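Local atomic coordinates of putative phthiocerol dimycocerosate transporter LppX (PDB entry 2BYO), a protein that may move phthiocerol dimycocerosates from the cell membrane to the outer membrane, with a hydrophobic cavity large enough to hold one molecule. Residues Ser40-Val45 with Ser59-Val64; Lys36-Val41 with Leu195-Trp200; Ala169-Ala174 with Val182-Asp187. All blocks are in the same frame, centred on the assembly; numbering follows the deposited sequence.

Interaction 1. Residues Ser40-Val45 with Ser59-Val64; sequences SVHVAV and SADVDV. With ZN (zinc ion), chain C.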
loop_
_atom_site.group_PDB
_atom_site.type_symbol
_atom_site.label_atom_id
_atom_site.label_comp_id
_atom_site.label_asym_id
_atom_site.label_seq_id
_atom_site.Cartn_x
_atom_site.Cartn_y
_atom_site.Cartn_z
ATOM N N SER A 40 9.801 6.487 -8.831
ATOM C CA SER A 40 10.286 5.482 -7.880
ATOM C C SER A 40 9.895 5.863 -6.465
ATOM O O SER A 40 9.614 7.024 -6.184
ATOM C CB SER A 40 11.805 5.304 -7.990
ATOM O OG SER A 40 12.497 6.492 -7.645
ATOM N N VAL A 41 9.856 4.875 -5.580
ATOM C CA VAL A 41 9.458 5.104 -4.203
ATOM C C VAL A 41 9.936 3.923 -3.350
ATOM O O VAL A 41 10.148 2.836 -3.869
ATOM C CB VAL A 41 7.903 5.291 -4.103
ATOM C CG1 VAL A 41 7.166 4.007 -4.459
ATOM C CG2 VAL A 41 7.483 5.780 -2.724
ATOM N N HIS A 42 10.147 4.158 -2.062
ATOM C CA HIS A 42 10.409 3.082 -1.105
ATOM C C HIS A 42 9.111 2.868 -0.344
ATOM O O HIS A 42 8.449 3.847 0.035
ATOM C CB HIS A 42 11.552 3.470 -0.165
ATOM C CG HIS A 42 11.904 2.417 0.842
ATOM N ND1 HIS A 42 12.907 1.492 0.636
ATOM C CD2 HIS A 42 11.417 2.172 2.081
ATOM C CE1 HIS A 42 13.010 0.714 1.698
ATOM N NE2 HIS A 42 12.104 1.095 2.581
ATOM N N VAL A 43 8.712 1.606 -0.195
ATOM C CA VAL A 43 7.501 1.243 0.538
ATOM C C VAL A 43 7.825 0.308 1.709
ATOM O O VAL A 43 8.562 -0.690 1.554
ATOM C CB VAL A 43 6.446 0.577 -0.372
ATOM C CG1 VAL A 43 5.307 0.027 0.450
ATOM C CG2 VAL A 43 5.882 1.583 -1.364
ATOM N N ALA A 44 7.280 0.666 2.874
ATOM C CA ALA A 44 7.348 -0.146 4.068
ATOM C C ALA A 44 5.943 -0.607 4.417
ATOM O O ALA A 44 5.045 0.208 4.689
ATOM C CB ALA A 44 7.945 0.643 5.203
ATOM N N VAL A 45 5.745 -1.913 4.382
ATOM C CA VAL A 45 4.482 -2.523 4.772
ATOM C C VAL A 45 4.629 -3.142 6.160
ATOM O O VAL A 45 5.564 -3.891 6.417
ATOM C CB VAL A 45 4.040 -3.600 3.764
ATOM C CG1 VAL A 45 2.726 -4.241 4.206
ATOM C CG2 VAL A 45 3.900 -2.999 2.355
ATOM N N SER A 59 5.305 -8.320 6.664
ATOM C CA SER A 59 6.097 -7.098 6.703
ATOM C C SER A 59 6.928 -7.006 5.426
ATOM O O SER A 59 7.314 -8.034 4.869
ATOM C CB SER A 59 7.016 -7.099 7.934
ATOM O OG SER A 59 7.730 -5.883 8.054
ATOM N N ALA A 60 7.183 -5.792 4.937
ATOM C CA ALA A 60 8.126 -5.614 3.830
ATOM C C ALA A 60 8.699 -4.212 3.799
ATOM O O ALA A 60 8.048 -3.260 4.215
ATOM C CB ALA A 60 7.464 -5.938 2.487
ATOM N N ASP A 61 9.935 -4.116 3.315
ATOM C CA ASP A 61 10.555 -2.864 2.928
ATOM C C ASP A 61 11.088 -3.078 1.532
ATOM O O ASP A 61 11.973 -3.924 1.323
ATOM C CB ASP A 61 11.682 -2.472 3.873
ATOM C CG ASP A 61 11.160 -1.916 5.172
ATOM O OD1 ASP A 61 10.747 -2.721 6.024
ATOM O OD2 ASP A 61 11.140 -0.680 5.325
ATOM N N VAL A 62 10.551 -2.304 0.591
ATOM C CA VAL A 62 10.708 -2.585 -0.830
ATOM C C VAL A 62 10.973 -1.305 -1.632
ATOM O O VAL A 62 10.277 -0.309 -1.475
ATOM C CB VAL A 62 9.441 -3.311 -1.366
ATOM C CG1 VAL A 62 9.589 -3.691 -2.833
ATOM C CG2 VAL A 62 9.179 -4.578 -0.552
ATOM N N ASP A 63 11.980 -1.350 -2.492
ATOM C CA ASP A 63 12.215 -0.297 -3.473
ATOM C C ASP A 63 11.418 -0.612 -4.726
ATOM O O ASP A 63 11.445 -1.743 -5.199
ATOM C CB ASP A 63 13.697 -0.208 -3.822
ATOM C CG ASP A 63 14.515 0.416 -2.722
ATOM O OD1 ASP A 63 13.959 1.136 -1.865
ATOM O OD2 ASP A 63 15.736 0.198 -2.708
ATOM N N VAL A 64 10.709 0.390 -5.252
ATOM C CA VAL A 64 9.807 0.199 -6.378
ATOM C C VAL A 64 10.177 1.149 -7.504
ATOM O O VAL A 64 10.367 2.348 -7.281
ATOM C CB VAL A 64 8.331 0.453 -5.985
ATOM C CG1 VAL A 64 7.408 0.251 -7.192
ATOM C CG2 VAL A 64 7.909 -0.465 -4.846
HETATM ZN ZN ZN C . 12.436 0.653 4.459
HETATM O O HOH W 1 12.228 2.560 5.662
HETATM O O HOH W 2 14.672 -0.258 4.708
#
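His42 and Asp61 meet at a zinc ion on one face of two antiparallel strands. His42 CG is anti to the backbone N, chi1 -179°, and this carries the ring over toward segment 59-64. Its NE2 binds the zinc at 2.0 Å. Asp61 CG is anti to its carbonyl carbon, beside its own backbone N, and OD2 reaches the same zinc. Two waters complete the ligands found here, with water 1 at 2.3 Å from the zinc. NE2 and OD2 stand 3.4 Å apart because both hold the metal. The ring and the Asp61 carboxylate are turned 42° against each other, with OD2 at the ring edge. Asp61 OD1 forms a salt bridge with Arg46, which would help fix the rotation of the carboxylate.

Asp63 approaches the other nitrogen of the ring. Its OD1 is 2.7 Å from His42 ND1, again in the ring plane, and both atoms bind a second zinc. The Asp63 carboxylate is steeper to the ring, at 68°. Val62 O lies over one ring face, offset toward the rim. The imidazole is thus held by metal at both nitrogens.

The opposite face of the pair is aliphatic. Val41, Val43 and Val45 alternate with the zinc-side residues, opposite Val64, Val62 and Ala60. Val41 and Val64 point the same way side by side, with Val41 CG1 4.0 Å from Val64 CB. Paired backbone bonds join each of these three couples; Val43 N to Val62 O measures 2.8 Å. Val43 also touches the bound docosahexaenoic acid. This two-faced pattern is that of a beta hairpin in the U-shaped half-barrel of the LppX/LprAFG family, with metal on one side and lipid on the other.

Interaction 2. Residues Lys36-Val41 with Leu195-Trp200; sequences KGLTSV and LTQSKW. With LNL (alpha-linolenic acid), chain K; HXA (docosa-4,7,10,13,16,19-hexaenoic acid), chain I.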
loop_
_atom_site.group_PDB
_atom_site.type_symbol
_atom_site.label_atom_id
_atom_site.label_comp_id
_atom_site.label_asym_id
_atom_site.label_seq_id
_atom_site.Cartn_x
_atom_site.Cartn_y
_atom_site.Cartn_z
ATOM N N LYS A 36 0.607 8.349 -8.411
ATOM C CA LYS A 36 0.619 7.893 -9.795
ATOM C C LYS A 36 1.789 8.454 -10.630
ATOM O O LYS A 36 2.273 7.791 -11.550
ATOM C CB LYS A 36 -0.695 8.260 -10.486
ATOM C CG LYS A 36 -1.827 7.311 -10.215
ATOM C CD LYS A 36 -2.984 7.561 -11.213
ATOM C CE LYS A 36 -4.163 6.603 -10.985
ATOM N NZ LYS A 36 -5.253 6.773 -12.018
ATOM N N GLY A 37 2.219 9.674 -10.314
ATOM C CA GLY A 37 3.289 10.346 -11.052
ATOM C C GLY A 37 4.716 9.992 -10.654
ATOM O O GLY A 37 5.665 10.472 -11.271
ATOM N N LEU A 38 4.877 9.172 -9.625
ATOM C CA LEU A 38 6.205 8.781 -9.131
ATOM C C LEU A 38 6.980 7.915 -10.121
ATOM O O LEU A 38 6.414 7.033 -10.770
ATOM C CB LEU A 38 6.068 8.010 -7.811
ATOM C CG LEU A 38 5.551 8.808 -6.619
ATOM C CD1 LEU A 38 5.177 7.885 -5.470
ATOM C CD2 LEU A 38 6.595 9.822 -6.165
ATOM N N THR A 39 8.276 8.193 -10.242
ATOM C CA THR A 39 9.188 7.363 -11.006
ATOM C C THR A 39 9.647 6.206 -10.122
ATOM O O THR A 39 9.884 5.084 -10.598
ATOM C CB THR A 39 10.414 8.178 -11.449
ATOM O OG1 THR A 39 9.983 9.382 -12.094
ATOM C CG2 THR A 39 11.278 7.386 -12.409
ATOM N N SER A 40 9.801 6.487 -8.831
ATOM C CA SER A 40 10.286 5.482 -7.880
ATOM C C SER A 40 9.895 5.863 -6.465
ATOM O O SER A 40 9.614 7.024 -6.184
ATOM C CB SER A 40 11.805 5.304 -7.990
ATOM O OG SER A 40 12.497 6.492 -7.645
ATOM N N VAL A 41 9.856 4.875 -5.580
ATOM C CA VAL A 41 9.458 5.104 -4.203
ATOM C C VAL A 41 9.936 3.923 -3.350
ATOM O O VAL A 41 10.148 2.836 -3.869
ATOM C CB VAL A 41 7.903 5.291 -4.103
ATOM C CG1 VAL A 41 7.166 4.007 -4.459
ATOM C CG2 VAL A 41 7.483 5.780 -2.724
ATOM N N LEU A 195 0.842 1.012 5.091
ATOM C CA LEU A 195 1.792 1.220 4.020
ATOM C C LEU A 195 2.360 2.617 4.136
ATOM O O LEU A 195 1.625 3.600 4.098
ATOM C CB LEU A 195 1.098 1.018 2.678
ATOM C CG LEU A 195 2.062 0.946 1.509
ATOM C CD1 LEU A 195 1.549 -0.048 0.484
ATOM C CD2 LEU A 195 2.303 2.332 0.887
ATOM N N THR A 196 3.672 2.697 4.292
ATOM C CA THR A 196 4.355 3.960 4.460
ATOM C C THR A 196 5.313 4.178 3.280
ATOM O O THR A 196 6.154 3.322 2.981
ATOM C CB THR A 196 5.101 3.975 5.815
ATOM O OG1 THR A 196 4.154 3.739 6.870
ATOM C CG2 THR A 196 5.811 5.314 6.063
ATOM N N GLN A 197 5.159 5.323 2.603
ATOM C CA GLN A 197 6.041 5.703 1.492
ATOM C C GLN A 197 7.173 6.629 1.953
ATOM O O GLN A 197 7.011 7.428 2.886
ATOM C CB GLN A 197 5.255 6.436 0.393
ATOM C CG GLN A 197 4.177 5.618 -0.307
ATOM C CD GLN A 197 3.447 6.404 -1.386
ATOM O OE1 GLN A 197 3.893 7.474 -1.815
ATOM N NE2 GLN A 197 2.325 5.866 -1.841
ATOM N N SER A 198 8.299 6.538 1.251
ATOM C CA SER A 198 9.431 7.447 1.431
ATOM C C SER A 198 10.305 7.389 0.189
ATOM O O SER A 198 10.038 6.618 -0.735
ATOM C CB SER A 198 10.238 7.054 2.673
ATOM O OG SER A 198 10.693 5.712 2.570
ATOM N N LYS A 199 11.356 8.200 0.171
ATOM C CA LYS A 199 12.380 8.155 -0.892
ATOM C C LYS A 199 11.805 8.391 -2.286
ATOM O O LYS A 199 12.280 7.849 -3.281
ATOM C CB LYS A 199 13.176 6.840 -0.837
ATOM C CG LYS A 199 13.765 6.549 0.563
ATOM C CD LYS A 199 14.784 5.428 0.535
ATOM C CE LYS A 199 16.161 5.889 0.090
ATOM N NZ LYS A 199 16.897 6.631 1.152
ATOM N N TRP A 200 10.783 9.235 -2.339
ATOM C CA TRP A 200 10.090 9.544 -3.582
ATOM C C TRP A 200 11.085 10.018 -4.619
ATOM O O TRP A 200 11.825 10.966 -4.372
ATOM C CB TRP A 200 9.040 10.632 -3.345
ATOM C CG TRP A 200 8.007 10.236 -2.305
ATOM C CD1 TRP A 200 6.856 9.524 -2.518
ATOM C CD2 TRP A 200 8.040 10.534 -0.896
ATOM N NE1 TRP A 200 6.165 9.367 -1.327
ATOM C CE2 TRP A 200 6.866 9.977 -0.321
ATOM C CE3 TRP A 200 8.940 11.229 -0.067
ATOM C CZ2 TRP A 200 6.578 10.079 1.044
ATOM C CZ3 TRP A 200 8.650 11.336 1.293
ATOM C CH2 TRP A 200 7.474 10.758 1.834
HETATM O O1 LNL K . 2.132 -5.863 -6.187
HETATM C C1 LNL K . 3.297 -5.749 -5.736
HETATM O O2 LNL K . 3.688 -6.403 -4.741
HETATM C C2 LNL K . 4.270 -4.811 -6.428
HETATM C C3 LNL K . 4.347 -3.454 -5.739
HETATM C C4 LNL K . 5.250 -3.471 -4.500
HETATM C C5 LNL K . 4.526 -3.331 -3.152
HETATM C C6 LNL K . 3.454 -2.228 -3.104
HETATM C C7 LNL K . 2.414 -2.516 -2.018
HETATM C C8 LNL K . 1.234 -3.358 -2.516
HETATM C C9 LNL K . -0.075 -2.997 -1.808
HETATM C C10 LNL K . -0.567 -4.066 -0.834
HETATM C C11 LNL K . -0.164 -3.692 0.579
HETATM C C12 LNL K . -0.789 -2.756 1.308
HETATM C C13 LNL K . -1.987 -1.963 0.821
HETATM C C14 LNL K . -2.136 -0.651 1.592
HETATM C C15 LNL K . -3.033 -0.753 2.827
HETATM C C16 LNL K . -3.853 0.521 3.035
HETATM C C17 LNL K . -5.023 0.624 2.053
HETATM C C18 LNL K . -5.933 1.805 2.335
HETATM C C1 HXA I . -0.527 3.483 -10.777
HETATM O O1 HXA I . -0.726 3.260 -11.996
HETATM O O2 HXA I . -1.435 3.434 -9.917
HETATM C C2 HXA I . 0.880 3.840 -10.341
HETATM C C3 HXA I . 1.273 3.115 -9.050
HETATM C C4 HXA I . 2.779 2.825 -9.003
HETATM C C5 HXA I . 3.522 3.626 -7.930
HETATM C C6 HXA I . 3.987 2.757 -6.756
HETATM C C7 HXA I . 3.300 3.130 -5.450
HETATM C C8 HXA I . 3.166 1.921 -4.532
HETATM C C9 HXA I . 2.499 2.309 -3.211
HETATM C C10 HXA I . 1.063 1.796 -3.082
HETATM C C11 HXA I . 0.010 2.823 -3.509
HETATM C C12 HXA I . -0.725 3.451 -2.323
HETATM C C13 HXA I . -1.939 2.630 -1.873
HETATM C C14 HXA I . -3.278 3.245 -2.297
HETATM C C15 HXA I . -4.151 3.604 -1.093
HETATM C C16 HXA I . -5.525 4.087 -1.549
HETATM C C17 HXA I . -6.238 4.902 -0.475
HETATM C C18 HXA I . -7.757 4.796 -0.638
HETATM C C19 HXA I . -8.506 5.974 -0.017
HETATM C C20 HXA I . -8.734 5.768 1.477
HETATM C C21 HXA I . -9.529 6.923 2.086
HETATM C C22 HXA I . -9.336 7.065 3.585
#
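Leu38 and Trp200 meet because each side chain sets CG anti to its own carbonyl carbon, with chi1 of -67° and -59°. Both methyls of Leu38 then converge on one atom of the indole. CD2 is 3.7 Å from Trp200 CD1, and CD1 is close behind. The two side chains cross at a slant, and the leucine comes to the edge of the ring. Val41 approaches the same place from beside Leu38. Its CG2, anti to the backbone N, lies 3.8 Å from Trp200 CD1. The same methyl sits only 3.3 Å from Ser198 O and also rests on Gln197 CB. CG1 of Val41 turns instead to the chain of the docosahexaenoic acid.

These residues pack where strands 40-49 and 191-198 meet at one end. These are the first and last strands in chain order, and they lie side by side in the middle of the antiparallel sheet of the U-shaped half-barrel. The second segment leaves its strand after Ser198. Lys199 takes a positive phi of 59°, and the turn brings Trp200 back beside Val41, where the CA atoms are 4.5 Å apart.

Gln197 is extended beyond CG and serves two sides. Its OE1 accepts a hydrogen bond from Trp200 NE1 at 3.0 Å. The donor lies in the carbonyl plane on a lone pair, and OE1 is nearly in the plane of the indole. This bond should fix the rotation of both the amide and the ring. NE2 of Gln197 is left facing the lipid, 3.8 Å from C9 of the docosahexaenoic acid. The indole also stacks with the ring of His180. Two residues earlier on the strand, Leu195 packs its CD1 against the linolenic acid, 3.6 Å from C7. Lys36 CG lies near the docosahexaenoic acid carboxylate.

Interaction 3. Residues Ala169-Ala174 with Val182-Asp187; sequences ATVWIA and VRASID. With LNL (alpha-linolenic acid), chain K.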
loop_
_atom_site.group_PDB
_atom_site.type_symbol
_atom_site.label_atom_id
_atom_site.label_comp_id
_atom_site.label_asym_id
_atom_site.label_seq_id
_atom_site.Cartn_x
_atom_site.Cartn_y
_atom_site.Cartn_z
ATOM N N ALA A 169 -10.469 3.039 7.171
ATOM C CA ALA A 169 -9.162 3.269 6.610
ATOM C C ALA A 169 -8.710 4.676 6.988
ATOM O O ALA A 169 -9.525 5.511 7.429
ATOM C CB ALA A 169 -9.202 3.100 5.101
ATOM N N THR A 170 -7.412 4.922 6.831
ATOM C CA THR A 170 -6.818 6.218 7.125
ATOM C C THR A 170 -5.731 6.530 6.105
ATOM O O THR A 170 -5.029 5.623 5.655
ATOM C CB THR A 170 -6.177 6.241 8.522
ATOM O OG1 THR A 170 -7.112 5.749 9.493
ATOM C CG2 THR A 170 -5.742 7.695 8.903
ATOM N N VAL A 171 -5.620 7.798 5.716
ATOM C CA VAL A 171 -4.503 8.252 4.890
ATOM C C VAL A 171 -3.860 9.461 5.550
ATOM O O VAL A 171 -4.545 10.246 6.217
ATOM C CB VAL A 171 -4.923 8.625 3.436
ATOM C CG1 VAL A 171 -5.494 7.404 2.708
ATOM C CG2 VAL A 171 -5.912 9.787 3.406
ATOM N N TRP A 172 -2.552 9.596 5.354
ATOM C CA TRP A 172 -1.785 10.726 5.852
ATOM C C TRP A 172 -1.097 11.388 4.673
ATOM O O TRP A 172 -0.257 10.765 4.002
ATOM C CB TRP A 172 -0.742 10.248 6.847
ATOM C CG TRP A 172 -1.275 9.809 8.187
ATOM C CD1 TRP A 172 -1.355 10.570 9.315
ATOM C CD2 TRP A 172 -1.755 8.502 8.551
ATOM N NE1 TRP A 172 -1.867 9.832 10.353
ATOM C CE2 TRP A 172 -2.125 8.561 9.915
ATOM C CE3 TRP A 172 -1.925 7.294 7.858
ATOM C CZ2 TRP A 172 -2.638 7.454 10.603
ATOM C CZ3 TRP A 172 -2.436 6.199 8.542
ATOM C CH2 TRP A 172 -2.795 6.290 9.899
ATOM N N ILE A 173 -1.453 12.646 4.425
ATOM C CA ILE A 173 -1.075 13.345 3.208
ATOM C C ILE A 173 -0.188 14.516 3.560
ATOM O O ILE A 173 -0.587 15.388 4.328
ATOM C CB ILE A 173 -2.321 13.851 2.431
ATOM C CG1 ILE A 173 -3.199 12.662 2.018
ATOM C CG2 ILE A 173 -1.907 14.650 1.188
ATOM C CD1 ILE A 173 -4.597 13.056 1.636
ATOM N N ALA A 174 1.010 14.538 2.974
ATOM C CA ALA A 174 2.006 15.565 3.275
ATOM C C ALA A 174 1.418 16.955 3.079
ATOM O O ALA A 174 0.622 17.183 2.152
ATOM C CB ALA A 174 3.232 15.388 2.392
ATOM N N VAL A 182 2.053 9.787 2.489
ATOM C CA VAL A 182 3.113 9.335 3.405
ATOM C C VAL A 182 2.731 7.979 4.012
ATOM O O VAL A 182 3.556 7.062 4.108
ATOM C CB VAL A 182 3.389 10.379 4.516
ATOM C CG1 VAL A 182 4.472 9.886 5.478
ATOM C CG2 VAL A 182 3.796 11.705 3.908
ATOM N N ARG A 183 1.463 7.846 4.380
ATOM C CA ARG A 183 0.972 6.613 4.945
ATOM C C ARG A 183 -0.499 6.366 4.594
ATOM O O ARG A 183 -1.295 7.304 4.399
ATOM C CB ARG A 183 1.191 6.633 6.467
ATOM C CG ARG A 183 0.787 5.370 7.233
ATOM C CD ARG A 183 1.282 5.431 8.679
ATOM N NE ARG A 183 2.734 5.259 8.745
ATOM C CZ ARG A 183 3.466 5.424 9.841
ATOM N NH1 ARG A 183 2.905 5.802 10.982
ATOM N NH2 ARG A 183 4.780 5.223 9.792
ATOM N N ALA A 184 -0.833 5.082 4.506
ATOM C CA ALA A 184 -2.199 4.628 4.329
ATOM C C ALA A 184 -2.369 3.347 5.117
ATOM O O ALA A 184 -1.486 2.493 5.123
ATOM C CB ALA A 184 -2.482 4.393 2.863
ATOM N N SER A 185 -3.495 3.207 5.794
ATOM C CA SER A 185 -3.743 1.999 6.544
ATOM C C SER A 185 -5.225 1.623 6.545
ATOM O O SER A 185 -6.099 2.466 6.342
ATOM C CB SER A 185 -3.193 2.120 7.973
ATOM O OG SER A 185 -4.035 2.889 8.793
ATOM N N ILE A 186 -5.473 0.336 6.747
ATOM C CA ILE A 186 -6.811 -0.206 6.768
ATOM C C ILE A 186 -6.901 -1.175 7.940
ATOM O O ILE A 186 -5.972 -1.945 8.206
ATOM C CB ILE A 186 -7.194 -0.866 5.417
ATOM C CG1 ILE A 186 -8.661 -1.305 5.424
ATOM C CG2 ILE A 186 -6.274 -2.036 5.075
ATOM C CD1 ILE A 186 -9.177 -1.703 4.058
ATOM N N ASP A 187 -8.016 -1.092 8.650
ATOM C CA ASP A 187 -8.290 -1.952 9.786
ATOM C C ASP A 187 -9.259 -2.978 9.264
ATOM O O ASP A 187 -10.425 -2.674 9.029
ATOM C CB ASP A 187 -8.892 -1.137 10.927
ATOM C CG ASP A 187 -9.507 -1.995 12.019
ATOM O OD1 ASP A 187 -9.083 -3.160 12.240
ATOM O OD2 ASP A 187 -10.430 -1.472 12.678
HETATM O O1 LNL K . 2.132 -5.863 -6.187
HETATM C C1 LNL K . 3.297 -5.749 -5.736
HETATM O O2 LNL K . 3.688 -6.403 -4.741
HETATM C C2 LNL K . 4.270 -4.811 -6.428
HETATM C C3 LNL K . 4.347 -3.454 -5.739
HETATM C C4 LNL K . 5.250 -3.471 -4.500
HETATM C C5 LNL K . 4.526 -3.331 -3.152
HETATM C C6 LNL K . 3.454 -2.228 -3.104
HETATM C C7 LNL K . 2.414 -2.516 -2.018
HETATM C C8 LNL K . 1.234 -3.358 -2.516
HETATM C C9 LNL K . -0.075 -2.997 -1.808
HETATM C C10 LNL K . -0.567 -4.066 -0.834
HETATM C C11 LNL K . -0.164 -3.692 0.579
HETATM C C12 LNL K . -0.789 -2.756 1.308
HETATM C C13 LNL K . -1.987 -1.963 0.821
HETATM C C14 LNL K . -2.136 -0.651 1.592
HETATM C C15 LNL K . -3.033 -0.753 2.827
HETATM C C16 LNL K . -3.853 0.521 3.035
HETATM C C17 LNL K . -5.023 0.624 2.053
HETATM C C18 LNL K . -5.933 1.805 2.335
HETATM O O HOH W 3 -7.002 2.607 9.602
#
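Trp172 fills a slot between Arg183, Ser185 and its own strand neighbour Thr170. The methyl CG2 of Thr170 presses on one face of the indole. The aliphatic part of Arg183 covers the other. CG of Arg183 lies 3.4 Å from Trp172 CE3, and CD sits over the six-membered ring in a CH-pi contact, 4.1 Å from its centroid. Arg183 is anti at chi1 and bends at chi3, -72°, after crossing the ring. Its guanidinium stands steeply to the indole plane, at 79°, and is not stacked on it. Arg183 NE instead hydrogen-bonds to Thr196 OG1 of the next strand. Ser185 OG closes the edge of the ring, 3.7 Å from Trp172 CZ3. Beyond it, a water joins Ser185 OG to Thr170 OG1. The indole NE1 hydrogen-bonds to Glu137.

Opposite this ridge the hairpin is shallow. Ala169 CB lies beside Ile186 CG1, and Val171 CG1 beside Ala184 CB at 4.3 Å. The small Ala184 lets the tail of the linolenic acid come close: C16 is 4.1 Å from Ala184 CB, and nearer still to its carbonyl O. Ile186 CG2 touches the same end of the lipid, and Val171 meets the docosahexaenoic acid.

Antiparallel backbone bonds run between Thr170 and Ser185, and Trp172 N bonds Arg183 O at 2.8 Å. At the other end Val182 and Arg183 both face Trp172. This is a classic beta bulge; both N-H groups address Trp172 O, each weakly. Past the bulge, Ala174 CB packs on Val182 CG2 at 4.0 Å.

The chemistry divides by face. Hydroxyls, a water and the alkyl part of the arginine gather round the indole, while alkyl groups alone line the opposite face, consistent with its place in the wall of the lipid cavity.

How the interactions relate
The three contacts lie along one antiparallel sheet. Interactions 1 and 2 share Ser40 and Val41, and their centres are 8 Å apart. Strand 40-49 is the common piece: His42 N is 2.8 Å from Ser198 O, a probable hydrogen bond. Interaction 2 passes the sheet on to interaction 3, where Leu195 N is 2.8 Å from Ala184 O, also probably bonded. Interactions 1 and 3 do not touch; their nearest atoms are about 7 Å apart. All three border the lipid cavity. The docosahexaenoic acid meets residues of each, and one linolenic acid runs past both interaction 2 and interaction 3. The two zinc ions bound by His42 belong to interaction 1, on the face turned from the lipids.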